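Sperm-specific class P protein 19 (Caenorhabditis elegans, PDB 1ROW) is of unconfirmed function but, as a sperm-specific member of the major sperm protein domain family, probably has a structural role in nematode sperm. Local coordinates at residues Asn41-Ala46 against Ile62-Gly67; Phe49-Pro54 against Ala83-Ala88; Asp72-His77 against Ile103-Thr108; His77-Pro82 against Ala96-Val101. One frame throughout, in Å; residues are numbered along the deposited sequence.

In the fold
The chain folds as an immunoglobulin-like beta sandwich of the major sperm protein family, and the four contacts sample its core and its ends. Contact 3 is the buried one, with the backbone ladder and apolar side chains of strands 70-80 and 99-108. Contact 4 continues the same two strands to one end of the sandwich, where it becomes a surface contact built round a beta bulge. Contact 1, a partly buried hairpin ladder, touches contact 3 through Y43, I62 and R64 and adds water-bridged charges. Contact 2, at the surface about 25 Å from contact 1, centre to centre, shares strand 43-52 with it but relies on aromatic and methyl packing.

Contact 1 of 4, residues Asn41-Ala46 against Ile62-Gly67; sequences NEYRIA and ITRTAG
R64 lies across the ring of Y43 and alongside E42, its end linked to the E42 carboxylate only through a water. At its base, R64 CB sits 4.0 Å from Y43 CE1. CG stands anti to the backbone N (chi1 158°), and the bend at chi2 then brings CD over the tyrosine ring, 4.1 Å from the centroid of Y43 and offset toward the rim. Further out the guanidinium is turned 74° from that ring, which meets it at its edge: Y43 CE2 approaches R64 NH1 to 3.6 Å. Over one guanidinium face lies E42 CB, likewise 3.6 Å from R64 NH1. The charged ends do not pair directly. The water donates to E42 OE1 and accepts from R64 NH1, while N39 also binds E42 OE1 and the carbonyls of A14 and A68 take R64 NH2.

Behind this polar end, I62 CG2 packs 3.6 Å from Y43 CD1, and I62 CG1 meets I45 CD1. R44 and T63 occupy the other face of the sheet; their backbones exchange two hydrogen bonds, R44 N to T63 O and T63 N to R44 O, and T65 N adds one to E42 O. A further water joins T63 OG1 to R44 O. Strands 43-52 and 56-64 thus form an antiparallel beta hairpin, whose Y43 and I62 face inward in the immunoglobulin-like sandwich.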
loop_
_atom_site.group_PDB
_atom_site.type_symbol
_atom_site.label_atom_id
_atom_site.label_comp_id
_atom_site.label_asym_id
_atom_site.label_seq_id
_atom_site.Cartn_x
_atom_site.Cartn_y
_atom_site.Cartn_z
ATOM N N ASN A 41 -14.732 -0.853 4.086
ATOM C CA ASN A 41 -15.848 -0.145 4.705
ATOM C C ASN A 41 -15.374 1.116 5.439
ATOM O O ASN A 41 -15.848 2.218 5.164
ATOM C CB ASN A 41 -16.575 -1.063 5.692
ATOM C CG ASN A 41 -17.358 -2.160 5.002
ATOM O OD1 ASN A 41 -18.090 -1.904 4.039
ATOM N ND2 ASN A 41 -17.219 -3.391 5.493
ATOM N N GLU A 42 -14.438 0.950 6.370
ATOM C CA GLU A 42 -13.921 2.076 7.142
ATOM C C GLU A 42 -12.550 2.575 6.680
ATOM O O GLU A 42 -11.918 3.373 7.374
ATOM C CB GLU A 42 -13.829 1.709 8.629
ATOM C CG GLU A 42 -15.158 1.478 9.340
ATOM C CD GLU A 42 -15.656 0.045 9.233
ATOM O OE1 GLU A 42 -14.838 -0.888 9.395
ATOM O OE2 GLU A 42 -16.868 -0.147 9.001
ATOM N N TYR A 43 -12.087 2.111 5.525
ATOM C CA TYR A 43 -10.784 2.527 5.009
ATOM C C TYR A 43 -10.783 2.942 3.539
ATOM O O TYR A 43 -11.472 2.350 2.694
ATOM C CB TYR A 43 -9.758 1.403 5.165
ATOM C CG TYR A 43 -9.307 1.130 6.577
ATOM C CD1 TYR A 43 -8.342 1.929 7.192
ATOM C CD2 TYR A 43 -9.818 0.046 7.290
ATOM C CE1 TYR A 43 -7.890 1.646 8.486
ATOM C CE2 TYR A 43 -9.376 -0.240 8.578
ATOM C CZ TYR A 43 -8.411 0.562 9.166
ATOM O OH TYR A 43 -7.969 0.258 10.430
ATOM N N ARG A 44 -9.977 3.956 3.249
ATOM C CA ARG A 44 -9.788 4.460 1.899
ATOM C C ARG A 44 -8.275 4.556 1.730
ATOM O O ARG A 44 -7.581 5.132 2.579
ATOM C CB ARG A 44 -10.442 5.834 1.736
ATOM C CG ARG A 44 -11.971 5.789 1.734
ATOM C CD ARG A 44 -12.499 5.044 0.513
ATOM N NE ARG A 44 -13.962 5.026 0.466
ATOM C CZ ARG A 44 -14.732 4.253 1.226
ATOM N NH1 ARG A 44 -16.054 4.313 1.115
ATOM N NH2 ARG A 44 -14.184 3.405 2.087
ATOM N N ILE A 45 -7.761 3.981 0.648
ATOM C CA ILE A 45 -6.326 3.991 0.407
ATOM C C ILE A 45 -5.958 4.809 -0.826
ATOM O O ILE A 45 -6.580 4.682 -1.887
ATOM C CB ILE A 45 -5.783 2.548 0.251
ATOM C CG1 ILE A 45 -4.264 2.577 0.121
ATOM C CG2 ILE A 45 -6.409 1.871 -0.955
ATOM C CD1 ILE A 45 -3.575 3.048 1.379
ATOM N N ALA A 46 -4.943 5.652 -0.675
ATOM C CA ALA A 46 -4.481 6.503 -1.762
ATOM C C ALA A 46 -2.959 6.526 -1.841
ATOM O O ALA A 46 -2.291 7.007 -0.926
ATOM C CB ALA A 46 -5.011 7.919 -1.563
ATOM N N ILE A 62 -3.403 6.167 4.258
ATOM C CA ILE A 62 -4.500 5.348 4.743
ATOM C C ILE A 62 -5.452 6.284 5.473
ATOM O O ILE A 62 -5.079 6.891 6.487
ATOM C CB ILE A 62 -4.014 4.286 5.765
ATOM C CG1 ILE A 62 -3.013 3.334 5.118
ATOM C CG2 ILE A 62 -5.196 3.488 6.297
ATOM C CD1 ILE A 62 -2.349 2.400 6.125
ATOM N N THR A 63 -6.664 6.424 4.948
ATOM C CA THR A 63 -7.669 7.262 5.586
ATOM C C THR A 63 -8.688 6.344 6.245
ATOM O O THR A 63 -9.223 5.429 5.599
ATOM C CB THR A 63 -8.408 8.168 4.572
ATOM O OG1 THR A 63 -7.460 8.952 3.842
ATOM C CG2 THR A 63 -9.361 9.110 5.300
ATOM N N ARG A 64 -8.952 6.586 7.529
ATOM C CA ARG A 64 -9.910 5.785 8.298
ATOM C C ARG A 64 -11.153 6.567 8.723
ATOM O O ARG A 64 -11.042 7.669 9.267
ATOM C CB ARG A 64 -9.230 5.228 9.556
ATOM C CG ARG A 64 -10.183 4.841 10.691
ATOM C CD ARG A 64 -10.652 3.399 10.587
ATOM N NE ARG A 64 -11.662 3.082 11.591
ATOM C CZ ARG A 64 -12.063 1.851 11.893
ATOM N NH1 ARG A 64 -11.532 0.804 11.266
ATOM N NH2 ARG A 64 -12.999 1.667 12.822
ATOM N N THR A 65 -12.335 5.991 8.485
ATOM C CA THR A 65 -13.578 6.626 8.896
ATOM C C THR A 65 -14.108 5.887 10.116
ATOM O O THR A 65 -13.590 4.833 10.486
ATOM C CB THR A 65 -14.653 6.644 7.772
ATOM O OG1 THR A 65 -14.857 5.321 7.257
ATOM C CG2 THR A 65 -14.228 7.592 6.653
ATOM N N ALA A 66 -15.136 6.446 10.742
ATOM C CA ALA A 66 -15.708 5.887 11.961
ATOM C C ALA A 66 -16.288 4.485 11.846
ATOM O O ALA A 66 -17.068 4.187 10.942
ATOM C CB ALA A 66 -16.758 6.842 12.522
ATOM N N GLY A 67 -15.897 3.639 12.796
ATOM C CA GLY A 67 -16.367 2.267 12.841
ATOM C C GLY A 67 -15.912 1.596 14.126
ATOM O O GLY A 67 -15.274 2.223 14.966
HETATM O O HOH W 1 -14.393 5.164 4.509
HETATM O O HOH W 2 -13.577 -1.249 11.693
HETATM O O HOH W 3 -6.690 7.808 1.493
#

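Contact 2 of 4, residues Phe49-Pro54 against Ala83-Ala88; sequences FGFVDP and ADATDA
F51 receives the methyl of A88 over the centre of one ring face, with A88 CB 3.9 Å from the centroid of F51 and 13° off the ring normal. The far end of the ring lies against the backbone that leads into this alanine: F51 CZ comes to 3.0 Å of A88 N, an unusually short approach whose exact value is doubtful, and F51 CE2 lies 3.5 Å from T86 C, which sits at the ring edge near its plane. A85 reaches the same end, its CB 3.7 Å from F51 CZ. The A88 methyl also rests on the strand backbone, 3.3 Å from G50 O, and F49 CB lies farther off, 4.2 Å from A88 CB. An alanine in place of F51 would probably leave the A88 and A85 methyls without their aromatic partner and open a gap between the strand and the loop before the helix.

Further out, F51 CG stands anti to the carbonyl carbon (chi1 -64°), on the side of the strand that faces residues 85-88. On the opposing segment, A88 is the first residue of helix 88-92, and D87 just before it is the N-cap, its OD2 making a weak hydrogen bond to A90 N. Strand 43-52 is held in turn by strand 31-37, with backbone bonds from G50 to F33 and from V52 to I31. Helix 88-92 lies against this part of the strand: F49 touches Q89 and F92, and A88 reaches V32 of strand 31-37; A85, in the loop, touches A91 of the helix.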
loop_
_atom_site.group_PDB
_atom_site.type_symbol
_atom_site.label_atom_id
_atom_site.label_comp_id
_atom_site.label_asym_id
_atom_site.label_seq_id
_atom_site.Cartn_x
_atom_site.Cartn_y
_atom_site.Cartn_z
ATOM N N PHE A 49 -2.747 1.975 -6.870
ATOM C CA PHE A 49 -1.751 1.519 -7.844
ATOM C C PHE A 49 -0.617 2.530 -7.902
ATOM O O PHE A 49 -0.824 3.718 -7.650
ATOM C CB PHE A 49 -2.336 1.410 -9.254
ATOM C CG PHE A 49 -3.301 0.279 -9.439
ATOM C CD1 PHE A 49 -4.655 0.451 -9.179
ATOM C CD2 PHE A 49 -2.857 -0.955 -9.900
ATOM C CE1 PHE A 49 -5.560 -0.594 -9.382
ATOM C CE2 PHE A 49 -3.751 -2.009 -10.105
ATOM C CZ PHE A 49 -5.105 -1.825 -9.846
ATOM N N GLY A 50 0.578 2.068 -8.253
ATOM C CA GLY A 50 1.694 2.988 -8.352
ATOM C C GLY A 50 3.031 2.345 -8.646
ATOM O O GLY A 50 3.131 1.132 -8.808
ATOM N N PHE A 51 4.060 3.183 -8.712
ATOM C CA PHE A 51 5.424 2.745 -8.975
ATOM C C PHE A 51 6.322 3.208 -7.833
ATOM O O PHE A 51 5.985 4.141 -7.108
ATOM C CB PHE A 51 5.968 3.395 -10.254
ATOM C CG PHE A 51 5.236 3.011 -11.508
ATOM C CD1 PHE A 51 5.313 1.716 -12.009
ATOM C CD2 PHE A 51 4.516 3.965 -12.221
ATOM C CE1 PHE A 51 4.687 1.374 -13.205
ATOM C CE2 PHE A 51 3.884 3.635 -13.423
ATOM C CZ PHE A 51 3.972 2.338 -13.915
ATOM N N VAL A 52 7.460 2.544 -7.671
ATOM C CA VAL A 52 8.446 2.956 -6.678
ATOM C C VAL A 52 9.777 2.783 -7.405
ATOM O O VAL A 52 10.162 1.670 -7.752
ATOM C CB VAL A 52 8.440 2.090 -5.402
ATOM C CG1 VAL A 52 9.283 2.772 -4.333
ATOM C CG2 VAL A 52 7.019 1.876 -4.893
ATOM N N ASP A 53 10.458 3.895 -7.662
ATOM C CA ASP A 53 11.728 3.873 -8.370
ATOM C C ASP A 53 12.858 3.249 -7.559
ATOM O O ASP A 53 12.779 3.153 -6.337
ATOM C CB ASP A 53 12.131 5.299 -8.763
ATOM C CG ASP A 53 11.117 5.964 -9.661
ATOM O OD1 ASP A 53 10.686 5.324 -10.642
ATOM O OD2 ASP A 53 10.759 7.128 -9.393
ATOM N N PRO A 54 13.924 2.800 -8.238
ATOM C CA PRO A 54 15.058 2.200 -7.532
ATOM C C PRO A 54 15.571 3.246 -6.540
ATOM O O PRO A 54 15.756 4.407 -6.906
ATOM C CB PRO A 54 16.062 1.936 -8.654
ATOM C CG PRO A 54 15.187 1.703 -9.839
ATOM C CD PRO A 54 14.127 2.760 -9.697
ATOM N N ALA A 83 9.133 -2.854 -18.870
ATOM C CA ALA A 83 9.797 -1.992 -19.847
ATOM C C ALA A 83 9.682 -0.487 -19.644
ATOM O O ALA A 83 10.513 0.127 -18.973
ATOM C CB ALA A 83 9.315 -2.363 -21.258
ATOM N N ASP A 84 8.649 0.109 -20.222
ATOM C CA ASP A 84 8.455 1.552 -20.116
ATOM C C ASP A 84 7.072 1.954 -19.620
ATOM O O ASP A 84 6.524 2.951 -20.082
ATOM C CB ASP A 84 8.685 2.204 -21.479
ATOM C CG ASP A 84 10.146 2.428 -21.784
ATOM O OD1 ASP A 84 10.533 2.260 -22.955
ATOM O OD2 ASP A 84 10.912 2.792 -20.865
ATOM N N ALA A 85 6.515 1.201 -18.680
ATOM C CA ALA A 85 5.189 1.512 -18.151
ATOM C C ALA A 85 5.127 2.929 -17.587
ATOM O O ALA A 85 6.039 3.358 -16.875
ATOM C CB ALA A 85 4.814 0.506 -17.067
ATOM N N THR A 86 4.057 3.653 -17.911
ATOM C CA THR A 86 3.875 5.019 -17.415
ATOM C C THR A 86 2.765 5.085 -16.376
ATOM O O THR A 86 2.657 6.062 -15.636
ATOM C CB THR A 86 3.566 6.011 -18.549
ATOM O OG1 THR A 86 2.562 5.460 -19.410
ATOM C CG2 THR A 86 4.820 6.304 -19.348
ATOM N N ASP A 87 1.921 4.058 -16.333
ATOM C CA ASP A 87 0.878 4.004 -15.318
ATOM C C ASP A 87 0.702 2.558 -14.873
ATOM O O ASP A 87 0.350 1.670 -15.660
ATOM C CB ASP A 87 -0.438 4.607 -15.814
ATOM C CG ASP A 87 -1.118 3.760 -16.838
ATOM O OD1 ASP A 87 -0.481 3.459 -17.865
ATOM O OD2 ASP A 87 -2.293 3.404 -16.614
ATOM N N ALA A 88 0.985 2.351 -13.590
ATOM C CA ALA A 88 0.941 1.052 -12.932
ATOM C C ALA A 88 -0.309 0.202 -13.120
ATOM O O ALA A 88 -0.212 -1.003 -13.344
ATOM C CB ALA A 88 1.212 1.237 -11.436
#

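Contact 3 of 4, residues Asp72-His77 against Ile103-Thr108; sequences DKLVVH and IPMSAT
L74 and M105 make the tight part of this contact. The extended methionine chain crosses the leucine obliquely, carrying its terminal methyl onto the leucine side chain from CB to both methyls. M105 CE lies 3.2 Å from L74 CD2 and 3.4 Å from L74 CB, closer than carbons usually pack, so the exact placing of this methyl is doubtful although the burial is not. On the same face L74 CB meets I103 CB at 4.1 Å. D72 shares this inner face with M105, and its buried carboxylate is satisfied by S38 OG and N39 ND2.

The backbones beneath are firmly joined. D72 and M105 form a hydrogen-bonded antiparallel pair, with D72 N to M105 O at 2.9 Å and M105 N to D72 O in return, and L74 and I103 form the next, with I103 N to L74 O at 2.8 Å and L74 N bonded back to I103 O.

The reverse face is loose. There the non-hydrogen-bonded pair K73 and P104 is exposed to partly exposed: their CA atoms stand 4.5 Å apart, and their side chains contribute little to the contact.

Strand 70-80 is flanked across the sheet by strand 31-37, and strand 99-108 by the parallel strand 10-13; the L74 and M105 face packs inward against Y43, I45 and I62 of strands 43-52 and 56-64.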
loop_
_atom_site.group_PDB
_atom_site.type_symbol
_atom_site.label_atom_id
_atom_site.label_comp_id
_atom_site.label_asym_id
_atom_site.label_seq_id
_atom_site.Cartn_x
_atom_site.Cartn_y
_atom_site.Cartn_z
ATOM N N ASP A 72 -7.272 -5.157 10.994
ATOM C CA ASP A 72 -7.402 -5.402 9.569
ATOM C C ASP A 72 -6.022 -5.483 8.932
ATOM O O ASP A 72 -5.010 -5.384 9.624
ATOM C CB ASP A 72 -8.234 -4.300 8.908
ATOM C CG ASP A 72 -9.728 -4.519 9.079
ATOM O OD1 ASP A 72 -10.210 -5.590 8.658
ATOM O OD2 ASP A 72 -10.422 -3.633 9.625
ATOM N N LYS A 73 -5.977 -5.674 7.618
ATOM C CA LYS A 73 -4.701 -5.788 6.924
ATOM C C LYS A 73 -4.683 -5.078 5.589
ATOM O O LYS A 73 -5.684 -5.048 4.868
ATOM C CB LYS A 73 -4.343 -7.263 6.682
ATOM C CG LYS A 73 -4.205 -8.104 7.944
ATOM C CD LYS A 73 -3.782 -9.527 7.617
ATOM C CE LYS A 73 -3.539 -10.329 8.887
ATOM N NZ LYS A 73 -3.022 -11.688 8.577
ATOM N N LEU A 74 -3.530 -4.508 5.270
ATOM C CA LEU A 74 -3.331 -3.828 4.007
ATOM C C LEU A 74 -2.302 -4.684 3.290
ATOM O O LEU A 74 -1.174 -4.835 3.754
ATOM C CB LEU A 74 -2.787 -2.417 4.233
ATOM C CG LEU A 74 -2.816 -1.477 3.027
ATOM C CD1 LEU A 74 -4.265 -1.222 2.608
ATOM C CD2 LEU A 74 -2.125 -0.171 3.390
ATOM N N VAL A 75 -2.701 -5.273 2.171
ATOM C CA VAL A 75 -1.796 -6.124 1.420
ATOM C C VAL A 75 -1.282 -5.409 0.184
ATOM O O VAL A 75 -2.056 -4.913 -0.645
ATOM C CB VAL A 75 -2.484 -7.436 0.998
ATOM C CG1 VAL A 75 -1.499 -8.330 0.259
ATOM C CG2 VAL A 75 -3.023 -8.148 2.231
ATOM N N VAL A 76 0.037 -5.358 0.074
ATOM C CA VAL A 76 0.679 -4.711 -1.049
ATOM C C VAL A 76 1.283 -5.758 -1.981
ATOM O O VAL A 76 2.253 -6.435 -1.639
ATOM C CB VAL A 76 1.777 -3.743 -0.566
ATOM C CG1 VAL A 76 2.358 -2.993 -1.750
ATOM C CG2 VAL A 76 1.194 -2.758 0.447
ATOM N N HIS A 77 0.673 -5.906 -3.150
ATOM C CA HIS A 77 1.132 -6.848 -4.166
ATOM C C HIS A 77 2.093 -6.078 -5.068
ATOM O O HIS A 77 1.761 -4.993 -5.552
ATOM C CB HIS A 77 -0.067 -7.356 -4.977
ATOM C CG HIS A 77 -1.068 -8.111 -4.158
ATOM N ND1 HIS A 77 -1.000 -9.474 -3.972
ATOM C CD2 HIS A 77 -2.117 -7.685 -3.415
ATOM C CE1 HIS A 77 -1.959 -9.855 -3.149
ATOM N NE2 HIS A 77 -2.651 -8.788 -2.795
ATOM N N ILE A 103 0.822 -4.857 5.787
ATOM C CA ILE A 103 0.889 -3.820 6.807
ATOM C C ILE A 103 -0.370 -3.994 7.647
ATOM O O ILE A 103 -1.490 -3.837 7.143
ATOM C CB ILE A 103 0.866 -2.400 6.181
ATOM C CG1 ILE A 103 2.118 -2.174 5.336
ATOM C CG2 ILE A 103 0.765 -1.339 7.271
ATOM C CD1 ILE A 103 2.169 -0.806 4.691
ATOM N N PRO A 104 -0.214 -4.366 8.928
ATOM C CA PRO A 104 -1.429 -4.524 9.732
ATOM C C PRO A 104 -2.024 -3.158 10.073
ATOM O O PRO A 104 -1.301 -2.171 10.222
ATOM C CB PRO A 104 -0.932 -5.283 10.965
ATOM C CG PRO A 104 0.485 -4.815 11.105
ATOM C CD PRO A 104 0.976 -4.825 9.665
ATOM N N MET A 105 -3.344 -3.095 10.167
ATOM C CA MET A 105 -4.007 -1.844 10.502
ATOM C C MET A 105 -4.826 -2.062 11.766
ATOM O O MET A 105 -5.783 -2.832 11.770
ATOM C CB MET A 105 -4.927 -1.395 9.364
ATOM C CG MET A 105 -4.235 -1.175 8.033
ATOM S SD MET A 105 -5.412 -0.541 6.826
ATOM C CE MET A 105 -4.376 0.170 5.662
ATOM N N SER A 106 -4.438 -1.389 12.845
ATOM C CA SER A 106 -5.142 -1.518 14.114
ATOM C C SER A 106 -5.984 -0.287 14.426
ATOM O O SER A 106 -5.447 0.774 14.732
ATOM C CB SER A 106 -4.146 -1.731 15.254
ATOM O OG SER A 106 -3.429 -2.935 15.087
ATOM N N ALA A 107 -7.304 -0.428 14.331
ATOM C CA ALA A 107 -8.210 0.669 14.643
ATOM C C ALA A 107 -8.584 0.440 16.104
ATOM O O ALA A 107 -9.249 -0.551 16.431
ATOM C CB ALA A 107 -9.449 0.605 13.753
ATOM N N THR A 108 -8.137 1.339 16.977
ATOM C CA THR A 108 -8.392 1.210 18.407
ATOM C C THR A 108 -9.313 2.274 18.977
ATOM O O THR A 108 -9.408 3.384 18.454
ATOM C CB THR A 108 -7.068 1.240 19.212
ATOM O OG1 THR A 108 -6.383 2.470 18.966
ATOM C CG2 THR A 108 -6.173 0.083 18.803
#

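Contact 4 of 4, residues His77-Pro82 against Ala96-Val101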
loop_
_atom_site.group_PDB
_atom_site.type_symbol
_atom_site.label_atom_id
_atom_site.label_comp_id
_atom_site.label_asym_id
_atom_site.label_seq_id
_atom_site.Cartn_x
_atom_site.Cartn_y
_atom_site.Cartn_z
ATOM N N HIS A 77 0.673 -5.906 -3.150
ATOM C CA HIS A 77 1.132 -6.848 -4.166
ATOM C C HIS A 77 2.093 -6.078 -5.068
ATOM O O HIS A 77 1.761 -4.993 -5.552
ATOM C CB HIS A 77 -0.067 -7.356 -4.977
ATOM C CG HIS A 77 -1.068 -8.111 -4.158
ATOM N ND1 HIS A 77 -1.000 -9.474 -3.972
ATOM C CD2 HIS A 77 -2.117 -7.685 -3.415
ATOM C CE1 HIS A 77 -1.959 -9.855 -3.149
ATOM N NE2 HIS A 77 -2.651 -8.788 -2.795
ATOM N N PHE A 78 3.282 -6.625 -5.295
ATOM C CA PHE A 78 4.256 -5.932 -6.126
ATOM C C PHE A 78 4.967 -6.839 -7.118
ATOM O O PHE A 78 4.916 -8.067 -7.019
ATOM C CB PHE A 78 5.291 -5.240 -5.234
ATOM C CG PHE A 78 6.026 -6.181 -4.337
ATOM C CD1 PHE A 78 7.114 -6.905 -4.809
ATOM C CD2 PHE A 78 5.603 -6.379 -3.026
ATOM C CE1 PHE A 78 7.778 -7.817 -3.988
ATOM C CE2 PHE A 78 6.257 -7.287 -2.194
ATOM C CZ PHE A 78 7.345 -8.008 -2.675
ATOM N N ALA A 79 5.641 -6.209 -8.073
ATOM C CA ALA A 79 6.380 -6.923 -9.098
ATOM C C ALA A 79 7.313 -5.982 -9.837
ATOM O O ALA A 79 7.221 -4.760 -9.720
ATOM C CB ALA A 79 5.414 -7.572 -10.093
ATOM N N SER A 80 8.211 -6.570 -10.614
ATOM C CA SER A 80 9.142 -5.795 -11.404
ATOM C C SER A 80 8.326 -4.936 -12.362
ATOM O O SER A 80 7.389 -5.420 -12.993
ATOM C CB SER A 80 10.049 -6.736 -12.193
ATOM O OG SER A 80 10.786 -6.021 -13.164
ATOM N N ALA A 81 8.675 -3.657 -12.462
ATOM C CA ALA A 81 7.965 -2.756 -13.361
ATOM C C ALA A 81 8.380 -3.059 -14.794
ATOM O O ALA A 81 9.570 -3.081 -15.116
ATOM C CB ALA A 81 8.284 -1.320 -13.016
ATOM N N PRO A 82 7.400 -3.297 -15.677
ATOM C CA PRO A 82 7.719 -3.600 -17.074
ATOM C C PRO A 82 8.266 -2.459 -17.943
ATOM O O PRO A 82 7.920 -1.288 -17.775
ATOM C CB PRO A 82 6.405 -4.170 -17.607
ATOM C CG PRO A 82 5.381 -3.447 -16.804
ATOM C CD PRO A 82 5.968 -3.517 -15.411
ATOM N N ALA A 96 1.946 -10.657 -13.258
ATOM C CA ALA A 96 1.525 -11.441 -12.113
ATOM C C ALA A 96 2.451 -10.999 -10.976
ATOM O O ALA A 96 3.672 -10.986 -11.129
ATOM C CB ALA A 96 1.695 -12.929 -12.402
ATOM N N PRO A 97 1.878 -10.605 -9.829
ATOM C CA PRO A 97 2.693 -10.163 -8.691
ATOM C C PRO A 97 3.830 -11.129 -8.356
ATOM O O PRO A 97 3.673 -12.345 -8.467
ATOM C CB PRO A 97 1.672 -10.059 -7.566
ATOM C CG PRO A 97 0.429 -9.629 -8.287
ATOM C CD PRO A 97 0.440 -10.513 -9.516
ATOM N N ALA A 98 4.976 -10.589 -7.952
ATOM C CA ALA A 98 6.116 -11.433 -7.599
ATOM C C ALA A 98 6.158 -11.672 -6.094
ATOM O O ALA A 98 6.696 -12.678 -5.635
ATOM C CB ALA A 98 7.422 -10.789 -8.059
ATOM N N GLY A 99 5.596 -10.737 -5.332
ATOM C CA GLY A 99 5.584 -10.869 -3.886
ATOM C C GLY A 99 4.607 -9.920 -3.218
ATOM O O GLY A 99 3.998 -9.072 -3.872
ATOM N N THR A 100 4.440 -10.067 -1.909
ATOM C CA THR A 100 3.532 -9.200 -1.169
ATOM C C THR A 100 4.063 -8.880 0.222
ATOM O O THR A 100 4.743 -9.698 0.843
ATOM C CB THR A 100 2.132 -9.844 -0.984
ATOM O OG1 THR A 100 2.196 -10.835 0.050
ATOM C CG2 THR A 100 1.656 -10.510 -2.278
ATOM N N VAL A 101 3.756 -7.674 0.693
ATOM C CA VAL A 101 4.128 -7.247 2.034
ATOM C C VAL A 101 2.826 -6.806 2.686
ATOM O O VAL A 101 2.016 -6.112 2.068
ATOM C CB VAL A 101 5.131 -6.071 2.038
ATOM C CG1 VAL A 101 6.486 -6.547 1.556
ATOM C CG2 VAL A 101 4.622 -4.944 1.171
#
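F78 faces both A98 and G99 across two antiparallel strand segments whose axes make an angle of 137°. Its carbonyl oxygen accepts from each, the shorter bond running from A98 N to F78 O at 2.7 Å and the longer from G99 N. In return F78 N donates to G99 O at 2.9 Å.

The phenyl ring of F78 folds back over the glycine. Its CG lies between the backbone N and the carbonyl carbon (chi1 59°), and the ring covers the G99 backbone, with G99 CA 4.0 Å from the centroid of F78 and G99 O over the same ring. A CB on G99 would run into F78 CZ. F78 CE2 reaches V101 CG1 at 3.8 Å, and L3 also touches this side chain. An alanine in place of F78 would probably leave the G99 backbone and the V101 methyl without this cover.

On the other face H77 and T100 run side by side, H77 ND1 3.3 Å from T100 CG2, while H77 CB packs on P97 CG. Beyond the bridges, A79 CB meets A98 CB at 4.3 Å.

Two residues opposite one, sharing a single carbonyl acceptor, make the classic beta bulge that opens strand 99-108.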